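Local atomic coordinates of GCN5-related N-acetyltransferase (Sphaerobacter thermophilus, PDB entry 3TT2), a protein that probably transfers acyl groups, most likely acetyl groups, from a coenzyme A thioester to an acceptor. Residues E109-P120 with K315-L323; G232-G240 with S251-R259. All coordinates share one frame; numbering follows the deposited sequence.

From the N terminus, the chain first reaches the C-terminal part of helix 100-115 and the loop after it, which residues 315-323, nearly at the other end of the chain, later meet to complete interaction 1. That contact closes a loop of 194 residues. Interaction 2 is nested inside this loop and closes a short one of its own, the hairpin of strands 233-243 and 246-254. Interaction 1 thus ties the chain's last strand, 305-316, and its tail to the N-terminal acetyltransferase region, whereas interaction 2 is local to the C-terminal one. Their centres are 34 Å apart and their nearest atoms about 17 Å, without touching.

Interaction 1 of 2, residues E109-P120 with K315-L323; sequences EEWIQDRMHLAP and KEIRPGIDL
Lys315 and Glu109 form a salt bridge, with NZ of Lys315 2.9 Å from OE2 of Glu109. The ammonium approaches the syn side of the carboxylate, 24° out of its plane, at the end of a fully extended chain whose CG stands anti to the backbone N (chi1 -176°). Both ends have second partners: Glu109 OE2 is hydrogen-bonded to Tyr147 OH, and Lys315 NZ donates to the carbonyl of His145. The other polar link is made by Arg318, whose chain bends near its end so that NH2 reaches the backbone oxygen of Pro120 at 2.9 Å. The donor lies in the carbonyl plane, but the bond is bent, 136° at the hydrogen; NH2 also donates to Ala123 O. A leucine here would probably leave the carbonyls of Pro120 and Ala123 without this shared donor and the loop after the helix less firmly held. Strand 305-316 pairs antiparallel with strand 125-132, and at the corner that follows Ile317 and Arg318 both pair with Val125 in a classic beta bulge. From this corner Ile317 enters the apolar contact: its CG1 lies 4.1 Å from Ile112 CG2, while its CG2 packs 3.8 Å from Gln113 CG and also against the selenium of Met116, a selenomethionine. CG of Met116 covers one face of the Arg318 guanidinium toward the rim. Farther along, CD1 of Leu323 rests 3.8 Å from Pro120 CG.

Interaction 2 of 2, residues G232-G240 with S251-R259; sequences GHIVGTCLG and SVGVRRPWR
Gly236 and Val254 face each other as a non-hydrogen-bonded pair in an antiparallel hairpin whose strand axes approach to 4.8 Å, at 175° between their directions, with Thr237 and Gly253 beside them as a hydrogen-bonded pair and a bond from Arg255 N to Val235 O prolonging the ladder beyond the strand end.

Val235, which with Gly236 also faces Ala226 in a classic beta bulge on the other side of strand 233-243, carries the main side-chain contact. Its CG1, anti to the carbonyl carbon (chi1 -51°), sits over the face of Trp258 in a CH-pi contact, 3.5 Å from the centroid of the five-membered ring and 13° off its normal. CB of Pro257 lies against the opposite face of the indole, and Arg255 CB meets its edge in plane. Trp258 NE1 has a weak hydrogen bond to Glu228, while Val235, Val254 and Trp258 all touch Ile263 of helix 263-278. Cys238 and Val252 share the sheet face turned to that helix, with SG of Cys238 4.0 Å from Val252 CB. Arg255 lays a face of its guanidinium over the carbonyl oxygen of Ile234, with CD 3.4 Å from that atom; this is a contact with the face and not a hydrogen bond.

In the GNAT fold, the loop after the equivalent of strand 246-254 receives the pyrophosphate of acetyl-CoA, and the same may hold here; a sulfate, probably from the crystallisation liquor, about 4 Å from the Val254 side chain would fit such an anion site, though it does not prove one. The backbone bonds and the indole pinned between Val235 and Pro257 imply that this strand exit is held through both main chain and side chains.

Interaction 1 of 2, residues E109-P120 with K315-L323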
loop_
_atom_site.group_PDB
_atom_site.type_symbol
_atom_site.label_atom_id
_atom_site.label_comp_id
_atom_site.label_asym_id
_atom_site.label_seq_id
_atom_site.Cartn_x
_atom_site.Cartn_y
_atom_site.Cartn_z
ATOM N N GLU A 109 -15.636 6.191 10.251
ATOM C CA GLU A 109 -16.975 5.984 9.711
ATOM C C GLU A 109 -17.704 7.311 9.585
ATOM O O GLU A 109 -18.333 7.590 8.573
ATOM C CB GLU A 109 -17.788 5.034 10.595
ATOM C CG GLU A 109 -17.275 3.608 10.618
ATOM C CD GLU A 109 -18.251 2.647 11.267
ATOM O OE1 GLU A 109 -19.260 3.115 11.831
ATOM O OE2 GLU A 109 -18.022 1.423 11.205
ATOM N N GLU A 110 -17.612 8.135 10.617
ATOM C CA GLU A 110 -18.266 9.423 10.572
ATOM C C GLU A 110 -17.558 10.306 9.553
ATOM O O GLU A 110 -18.156 11.225 9.022
ATOM C CB GLU A 110 -18.311 10.085 11.956
ATOM C CG GLU A 110 -17.040 10.836 12.333
ATOM C CD GLU A 110 -17.295 12.036 13.244
ATOM O OE1 GLU A 110 -18.468 12.273 13.616
ATOM O OE2 GLU A 110 -16.317 12.745 13.580
ATOM N N TRP A 111 -16.289 10.023 9.269
ATOM C CA TRP A 111 -15.551 10.839 8.313
ATOM C C TRP A 111 -16.220 10.770 6.951
ATOM O O TRP A 111 -16.562 11.804 6.375
ATOM C CB TRP A 111 -14.089 10.406 8.195
ATOM C CG TRP A 111 -13.243 11.366 7.386
ATOM C CD1 TRP A 111 -12.462 12.370 7.872
ATOM C CD2 TRP A 111 -13.097 11.409 5.955
ATOM N NE1 TRP A 111 -11.839 13.033 6.843
ATOM C CE2 TRP A 111 -12.215 12.467 5.656
ATOM C CE3 TRP A 111 -13.633 10.661 4.896
ATOM C CZ2 TRP A 111 -11.859 12.799 4.350
ATOM C CZ3 TRP A 111 -13.275 10.994 3.589
ATOM C CH2 TRP A 111 -12.396 12.050 3.331
ATOM N N ILE A 112 -16.405 9.553 6.440
ATOM C CA ILE A 112 -17.033 9.368 5.133
ATOM C C ILE A 112 -18.522 9.735 5.124
ATOM O O ILE A 112 -19.013 10.270 4.151
ATOM C CB ILE A 112 -16.848 7.943 4.566
ATOM C CG1 ILE A 112 -17.321 7.905 3.113
ATOM C CG2 ILE A 112 -17.628 6.922 5.371
ATOM C CD1 ILE A 112 -16.730 9.003 2.252
ATOM N N GLN A 113 -19.227 9.468 6.211
ATOM C CA GLN A 113 -20.632 9.798 6.296
ATOM C C GLN A 113 -20.906 11.297 6.151
ATOM O O GLN A 113 -21.904 11.707 5.544
ATOM C CB GLN A 113 -21.180 9.308 7.620
ATOM C CG GLN A 113 -21.335 7.808 7.676
ATOM C CD GLN A 113 -21.792 7.352 9.035
ATOM O OE1 GLN A 113 -21.449 7.964 10.053
ATOM N NE2 GLN A 113 -22.596 6.293 9.065
ATOM N N ASP A 114 -20.018 12.108 6.707
ATOM C CA ASP A 114 -20.144 13.557 6.666
ATOM C C ASP A 114 -19.855 14.117 5.289
ATOM O O ASP A 114 -20.270 15.238 4.976
ATOM C CB ASP A 114 -19.156 14.207 7.648
ATOM C CG ASP A 114 -19.542 13.997 9.091
ATOM O OD1 ASP A 114 -20.609 13.406 9.310
ATOM O OD2 ASP A 114 -18.804 14.426 10.006
ATOM N N ARG A 115 -19.034 13.395 4.533
ATOM C CA ARG A 115 -18.662 13.753 3.160
ATOM C C ARG A 115 -19.416 13.002 2.031
ATOM O O ARG A 115 -19.168 13.203 0.841
ATOM C CB ARG A 115 -17.139 13.666 3.012
ATOM C CG ARG A 115 -16.425 14.711 3.869
ATOM C CD ARG A 115 -14.926 14.492 3.924
ATOM N NE ARG A 115 -14.275 15.345 4.921
ATOM C CZ ARG A 115 -14.343 15.164 6.237
ATOM N NH1 ARG A 115 -15.051 14.170 6.749
ATOM N NH2 ARG A 115 -13.709 15.987 7.050
HETATM N N MSE A 116 -20.341 12.144 2.434
HETATM C CA MSE A 116 -20.897 11.092 1.595
HETATM C C MSE A 116 -21.679 11.605 0.392
HETATM O O MSE A 116 -21.841 10.893 -0.595
HETATM C CB MSE A 116 -21.797 10.221 2.471
HETATM C CG MSE A 116 -22.078 8.854 1.932
HETATM SE SE MSE A 116 -22.969 7.744 3.255
HETATM C CE MSE A 116 -24.428 8.901 3.831
ATOM N N HIS A 117 -22.162 12.840 0.479
ATOM C CA HIS A 117 -22.989 13.439 -0.565
ATOM C C HIS A 117 -22.212 13.740 -1.846
ATOM O O HIS A 117 -22.806 14.001 -2.900
ATOM C CB HIS A 117 -23.660 14.718 -0.044
ATOM C CG HIS A 117 -22.706 15.682 0.590
ATOM N ND1 HIS A 117 -21.959 15.365 1.703
ATOM C CD2 HIS A 117 -22.368 16.950 0.261
ATOM C CE1 HIS A 117 -21.197 16.394 2.032
ATOM N NE2 HIS A 117 -21.426 17.369 1.173
ATOM N N LEU A 118 -20.886 13.694 -1.748
ATOM C CA LEU A 118 -19.996 13.972 -2.871
ATOM C C LEU A 118 -19.733 12.731 -3.720
ATOM O O LEU A 118 -19.052 12.795 -4.739
ATOM C CB LEU A 118 -18.681 14.536 -2.345
ATOM C CG LEU A 118 -18.856 15.797 -1.495
ATOM C CD1 LEU A 118 -17.674 16.009 -0.556
ATOM C CD2 LEU A 118 -19.076 17.009 -2.387
ATOM N N ALA A 119 -20.256 11.599 -3.266
ATOM C CA ALA A 119 -20.271 10.375 -4.045
ATOM C C ALA A 119 -21.544 10.325 -4.868
ATOM O O ALA A 119 -22.577 10.866 -4.444
ATOM C CB ALA A 119 -20.214 9.184 -3.110
ATOM N N PRO A 120 -21.494 9.666 -6.040
ATOM C CA PRO A 120 -22.706 9.503 -6.846
ATOM C C PRO A 120 -23.732 8.869 -5.940
ATOM O O PRO A 120 -23.345 8.075 -5.080
ATOM C CB PRO A 120 -22.285 8.498 -7.911
ATOM C CG PRO A 120 -20.820 8.586 -7.973
ATOM C CD PRO A 120 -20.361 8.908 -6.592
ATOM N N LYS A 315 -16.376 -2.760 5.569
ATOM C CA LYS A 315 -17.769 -2.642 5.991
ATOM C C LYS A 315 -18.518 -1.729 5.031
ATOM O O LYS A 315 -17.960 -0.747 4.552
ATOM C CB LYS A 315 -17.843 -2.067 7.403
ATOM C CG LYS A 315 -19.237 -1.983 7.989
ATOM C CD LYS A 315 -19.212 -1.080 9.197
ATOM C CE LYS A 315 -20.491 -1.158 9.995
ATOM N NZ LYS A 315 -20.351 -0.385 11.268
ATOM N N GLU A 316 -19.778 -2.039 4.753
ATOM C CA GLU A 316 -20.542 -1.206 3.833
ATOM C C GLU A 316 -21.330 -0.137 4.578
ATOM O O GLU A 316 -22.276 -0.450 5.302
ATOM C CB GLU A 316 -21.496 -2.048 2.991
ATOM C CG GLU A 316 -22.417 -1.224 2.100
ATOM C CD GLU A 316 -23.562 -2.031 1.501
ATOM O OE1 GLU A 316 -24.669 -2.041 2.092
ATOM O OE2 GLU A 316 -23.356 -2.644 0.431
ATOM N N ILE A 317 -20.941 1.123 4.373
ATOM C CA ILE A 317 -21.592 2.267 5.011
ATOM C C ILE A 317 -22.921 2.636 4.337
ATOM O O ILE A 317 -23.906 2.954 5.016
ATOM C CB ILE A 317 -20.675 3.491 5.025
ATOM C CG1 ILE A 317 -19.418 3.209 5.852
ATOM C CG2 ILE A 317 -21.406 4.701 5.572
ATOM C CD1 ILE A 317 -19.675 2.744 7.259
ATOM N N ARG A 318 -22.951 2.600 3.008
ATOM C CA ARG A 318 -24.211 2.779 2.295
ATOM C C ARG A 318 -24.317 1.791 1.151
ATOM O O ARG A 318 -23.354 1.570 0.443
ATOM C CB ARG A 318 -24.289 4.202 1.745
ATOM C CG ARG A 318 -25.637 4.606 1.197
ATOM C CD ARG A 318 -25.551 5.967 0.531
ATOM N NE ARG A 318 -24.718 5.932 -0.666
ATOM C CZ ARG A 318 -24.458 6.993 -1.419
ATOM N NH1 ARG A 318 -24.964 8.174 -1.098
ATOM N NH2 ARG A 318 -23.693 6.871 -2.494
ATOM N N PRO A 319 -25.511 1.232 0.936
ATOM C CA PRO A 319 -25.706 0.271 -0.161
ATOM C C PRO A 319 -25.751 0.932 -1.534
ATOM O O PRO A 319 -26.051 2.121 -1.652
ATOM C CB PRO A 319 -27.058 -0.376 0.166
ATOM C CG PRO A 319 -27.753 0.622 1.049
ATOM C CD PRO A 319 -26.677 1.299 1.836
ATOM N N GLY A 320 -25.441 0.155 -2.564
ATOM C CA GLY A 320 -25.433 0.667 -3.918
ATOM C C GLY A 320 -24.491 -0.106 -4.810
ATOM O O GLY A 320 -23.911 -1.115 -4.404
ATOM N N ILE A 321 -24.334 0.372 -6.038
ATOM C CA ILE A 321 -23.521 -0.328 -7.023
ATOM C C ILE A 321 -22.056 -0.060 -6.734
ATOM O O ILE A 321 -21.731 0.959 -6.131
ATOM C CB ILE A 321 -23.892 0.105 -8.459
ATOM C CG1 ILE A 321 -23.256 1.451 -8.806
ATOM C CG2 ILE A 321 -25.438 0.147 -8.637
ATOM C CD1 ILE A 321 -23.512 1.901 -10.214
ATOM N N ASP A 322 -21.159 -0.945 -7.154
ATOM C CA ASP A 322 -19.784 -0.792 -6.710
ATOM C C ASP A 322 -19.058 0.060 -7.717
ATOM O O ASP A 322 -18.784 -0.346 -8.842
ATOM C CB ASP A 322 -19.100 -2.154 -6.541
ATOM C CG ASP A 322 -17.590 -2.043 -6.378
ATOM O OD1 ASP A 322 -17.098 -0.957 -6.003
ATOM O OD2 ASP A 322 -16.883 -3.045 -6.619
ATOM N N LEU A 323 -18.752 1.271 -7.280
ATOM C CA LEU A 323 -18.050 2.211 -8.125
ATOM C C LEU A 323 -16.548 2.335 -7.873
ATOM O O LEU A 323 -15.862 3.065 -8.581
ATOM C CB LEU A 323 -18.735 3.570 -8.076
ATOM C CG LEU A 323 -20.113 3.540 -8.745
ATOM C CD1 LEU A 323 -20.675 4.942 -9.000
ATOM C CD2 LEU A 323 -20.035 2.736 -10.034
#

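Interaction 2 of 2, residues G232-G240 with S251-R259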
loop_
_atom_site.group_PDB
_atom_site.type_symbol
_atom_site.label_atom_id
_atom_site.label_comp_id
_atom_site.label_asym_id
_atom_site.label_seq_id
_atom_site.Cartn_x
_atom_site.Cartn_y
_atom_site.Cartn_z
ATOM N N GLY A 232 8.145 -5.490 -31.005
ATOM C CA GLY A 232 8.563 -4.283 -30.322
ATOM C C GLY A 232 7.368 -3.795 -29.528
ATOM O O GLY A 232 6.914 -2.670 -29.673
ATOM N N HIS A 233 6.830 -4.682 -28.711
ATOM C CA HIS A 233 5.598 -4.427 -28.001
ATOM C C HIS A 233 5.783 -4.811 -26.561
ATOM O O HIS A 233 6.469 -5.795 -26.248
ATOM C CB HIS A 233 4.453 -5.222 -28.619
ATOM C CG HIS A 233 3.691 -4.458 -29.654
ATOM N ND1 HIS A 233 2.313 -4.412 -29.678
ATOM C CD2 HIS A 233 4.109 -3.688 -30.688
ATOM C CE1 HIS A 233 1.917 -3.658 -30.688
ATOM N NE2 HIS A 233 2.986 -3.204 -31.316
ATOM N N ILE A 234 5.163 -4.041 -25.677
ATOM C CA ILE A 234 5.406 -4.230 -24.264
ATOM C C ILE A 234 4.456 -5.322 -23.816
ATOM O O ILE A 234 3.237 -5.165 -23.900
ATOM C CB ILE A 234 5.204 -2.894 -23.503
ATOM C CG1 ILE A 234 6.398 -1.976 -23.784
ATOM C CG2 ILE A 234 5.077 -3.130 -22.040
ATOM C CD1 ILE A 234 6.038 -0.544 -24.004
ATOM N N VAL A 235 5.029 -6.453 -23.403
ATOM C CA VAL A 235 4.235 -7.567 -22.909
ATOM C C VAL A 235 4.180 -7.633 -21.391
ATOM O O VAL A 235 3.440 -8.438 -20.830
ATOM C CB VAL A 235 4.741 -8.926 -23.449
ATOM C CG1 VAL A 235 4.892 -8.862 -24.947
ATOM C CG2 VAL A 235 6.048 -9.336 -22.767
ATOM N N GLY A 236 4.927 -6.769 -20.718
ATOM C CA GLY A 236 5.035 -6.860 -19.270
ATOM C C GLY A 236 5.749 -5.655 -18.708
ATOM O O GLY A 236 6.467 -4.994 -19.435
ATOM N N THR A 237 5.547 -5.354 -17.426
ATOM C CA THR A 237 6.212 -4.220 -16.784
ATOM C C THR A 237 6.557 -4.558 -15.352
ATOM O O THR A 237 5.854 -5.329 -14.695
ATOM C CB THR A 237 5.328 -2.945 -16.740
ATOM O OG1 THR A 237 4.179 -3.194 -15.921
ATOM C CG2 THR A 237 4.888 -2.491 -18.146
ATOM N N CYS A 238 7.673 -4.004 -14.892
ATOM C CA CYS A 238 7.952 -3.942 -13.487
ATOM C C CYS A 238 8.426 -2.532 -13.201
ATOM O O CYS A 238 9.529 -2.156 -13.590
ATOM C CB CYS A 238 9.065 -4.925 -13.165
ATOM S SG CYS A 238 9.329 -5.263 -11.432
ATOM N N LEU A 239 7.637 -1.765 -12.460
ATOM C CA LEU A 239 8.006 -0.391 -12.245
ATOM C C LEU A 239 8.398 -0.212 -10.795
ATOM O O LEU A 239 7.558 -0.148 -9.890
ATOM C CB LEU A 239 6.848 0.514 -12.628
ATOM C CG LEU A 239 6.136 0.120 -13.930
ATOM C CD1 LEU A 239 4.944 1.013 -14.226
ATOM C CD2 LEU A 239 7.100 0.122 -15.123
ATOM N N GLY A 240 9.704 -0.069 -10.599
ATOM C CA GLY A 240 10.266 0.111 -9.282
ATOM C C GLY A 240 10.491 1.578 -9.014
ATOM O O GLY A 240 10.490 2.428 -9.919
ATOM N N SER A 251 4.150 -2.322 -9.280
ATOM C CA SER A 251 3.455 -3.348 -10.047
ATOM C C SER A 251 4.371 -4.168 -10.938
ATOM O O SER A 251 5.040 -3.627 -11.817
ATOM C CB SER A 251 2.340 -2.705 -10.882
ATOM O OG SER A 251 2.861 -1.796 -11.849
ATOM N N VAL A 252 4.368 -5.474 -10.737
ATOM C CA VAL A 252 4.929 -6.353 -11.742
ATOM C C VAL A 252 3.758 -7.071 -12.414
ATOM O O VAL A 252 2.817 -7.476 -11.745
ATOM C CB VAL A 252 5.908 -7.349 -11.136
ATOM C CG1 VAL A 252 5.243 -8.132 -9.990
ATOM C CG2 VAL A 252 6.446 -8.270 -12.218
ATOM N N GLY A 253 3.763 -7.175 -13.736
ATOM C CA GLY A 253 2.648 -7.827 -14.402
ATOM C C GLY A 253 2.789 -8.112 -15.881
ATOM O O GLY A 253 3.512 -7.433 -16.595
ATOM N N VAL A 254 2.045 -9.102 -16.355
ATOM C CA VAL A 254 2.156 -9.519 -17.737
ATOM C C VAL A 254 0.797 -9.412 -18.385
ATOM O O VAL A 254 -0.198 -9.752 -17.770
ATOM C CB VAL A 254 2.729 -10.950 -17.836
ATOM C CG1 VAL A 254 2.931 -11.346 -19.274
ATOM C CG2 VAL A 254 4.055 -11.024 -17.111
ATOM N N ARG A 255 0.746 -8.900 -19.614
ATOM C CA ARG A 255 -0.498 -8.858 -20.387
ATOM C C ARG A 255 -0.942 -10.276 -20.706
ATOM O O ARG A 255 -0.106 -11.155 -20.879
ATOM C CB ARG A 255 -0.303 -8.008 -21.637
ATOM C CG ARG A 255 -0.389 -6.528 -21.312
ATOM C CD ARG A 255 0.329 -5.644 -22.272
ATOM N NE ARG A 255 -0.253 -5.735 -23.597
ATOM C CZ ARG A 255 -0.272 -4.733 -24.468
ATOM N NH1 ARG A 255 0.247 -3.558 -24.124
ATOM N NH2 ARG A 255 -0.813 -4.907 -25.673
ATOM N N ARG A 256 -2.252 -10.507 -20.765
ATOM C CA ARG A 256 -2.785 -11.880 -20.812
ATOM C C ARG A 256 -2.189 -12.832 -21.859
ATOM O O ARG A 256 -1.878 -13.977 -21.534
ATOM C CB ARG A 256 -4.319 -11.901 -20.844
ATOM C CG ARG A 256 -4.929 -13.311 -20.951
ATOM C CD ARG A 256 -6.444 -13.313 -20.723
ATOM N NE ARG A 256 -6.781 -12.819 -19.388
ATOM C CZ ARG A 256 -7.528 -11.745 -19.144
ATOM N NH1 ARG A 256 -8.044 -11.051 -20.149
ATOM N NH2 ARG A 256 -7.771 -11.370 -17.893
ATOM N N PRO A 257 -2.013 -12.368 -23.107
ATOM C CA PRO A 257 -1.487 -13.270 -24.134
ATOM C C PRO A 257 -0.084 -13.774 -23.831
ATOM O O PRO A 257 0.338 -14.788 -24.390
ATOM C CB PRO A 257 -1.396 -12.376 -25.359
ATOM C CG PRO A 257 -2.361 -11.298 -25.117
ATOM C CD PRO A 257 -2.299 -11.039 -23.664
ATOM N N TRP A 258 0.666 -13.044 -23.011
ATOM C CA TRP A 258 2.019 -13.483 -22.680
ATOM C C TRP A 258 2.254 -14.226 -21.371
ATOM O O TRP A 258 3.398 -14.451 -20.990
ATOM C CB TRP A 258 3.049 -12.398 -22.946
ATOM C CG TRP A 258 3.018 -11.990 -24.378
ATOM C CD1 TRP A 258 3.713 -12.551 -25.417
ATOM C CD2 TRP A 258 2.200 -10.971 -24.947
ATOM N NE1 TRP A 258 3.397 -11.913 -26.595
ATOM C CE2 TRP A 258 2.469 -10.939 -26.329
ATOM C CE3 TRP A 258 1.283 -10.059 -24.415
ATOM C CZ2 TRP A 258 1.850 -10.044 -27.183
ATOM C CZ3 TRP A 258 0.672 -9.162 -25.264
ATOM C CH2 TRP A 258 0.958 -9.159 -26.631
ATOM N N ARG A 259 1.193 -14.539 -20.647
ATOM C CA ARG A 259 1.345 -15.227 -19.370
ATOM C C ARG A 259 1.819 -16.674 -19.517
ATOM O O ARG A 259 1.690 -17.274 -20.585
ATOM C CB ARG A 259 0.050 -15.164 -18.557
ATOM C CG ARG A 259 -0.152 -13.857 -17.804
ATOM C CD ARG A 259 -1.629 -13.608 -17.572
ATOM N NE ARG A 259 -1.883 -12.266 -17.059
ATOM C CZ ARG A 259 -3.092 -11.753 -16.842
ATOM N NH1 ARG A 259 -4.189 -12.462 -17.103
ATOM N NH2 ARG A 259 -3.206 -10.521 -16.363
#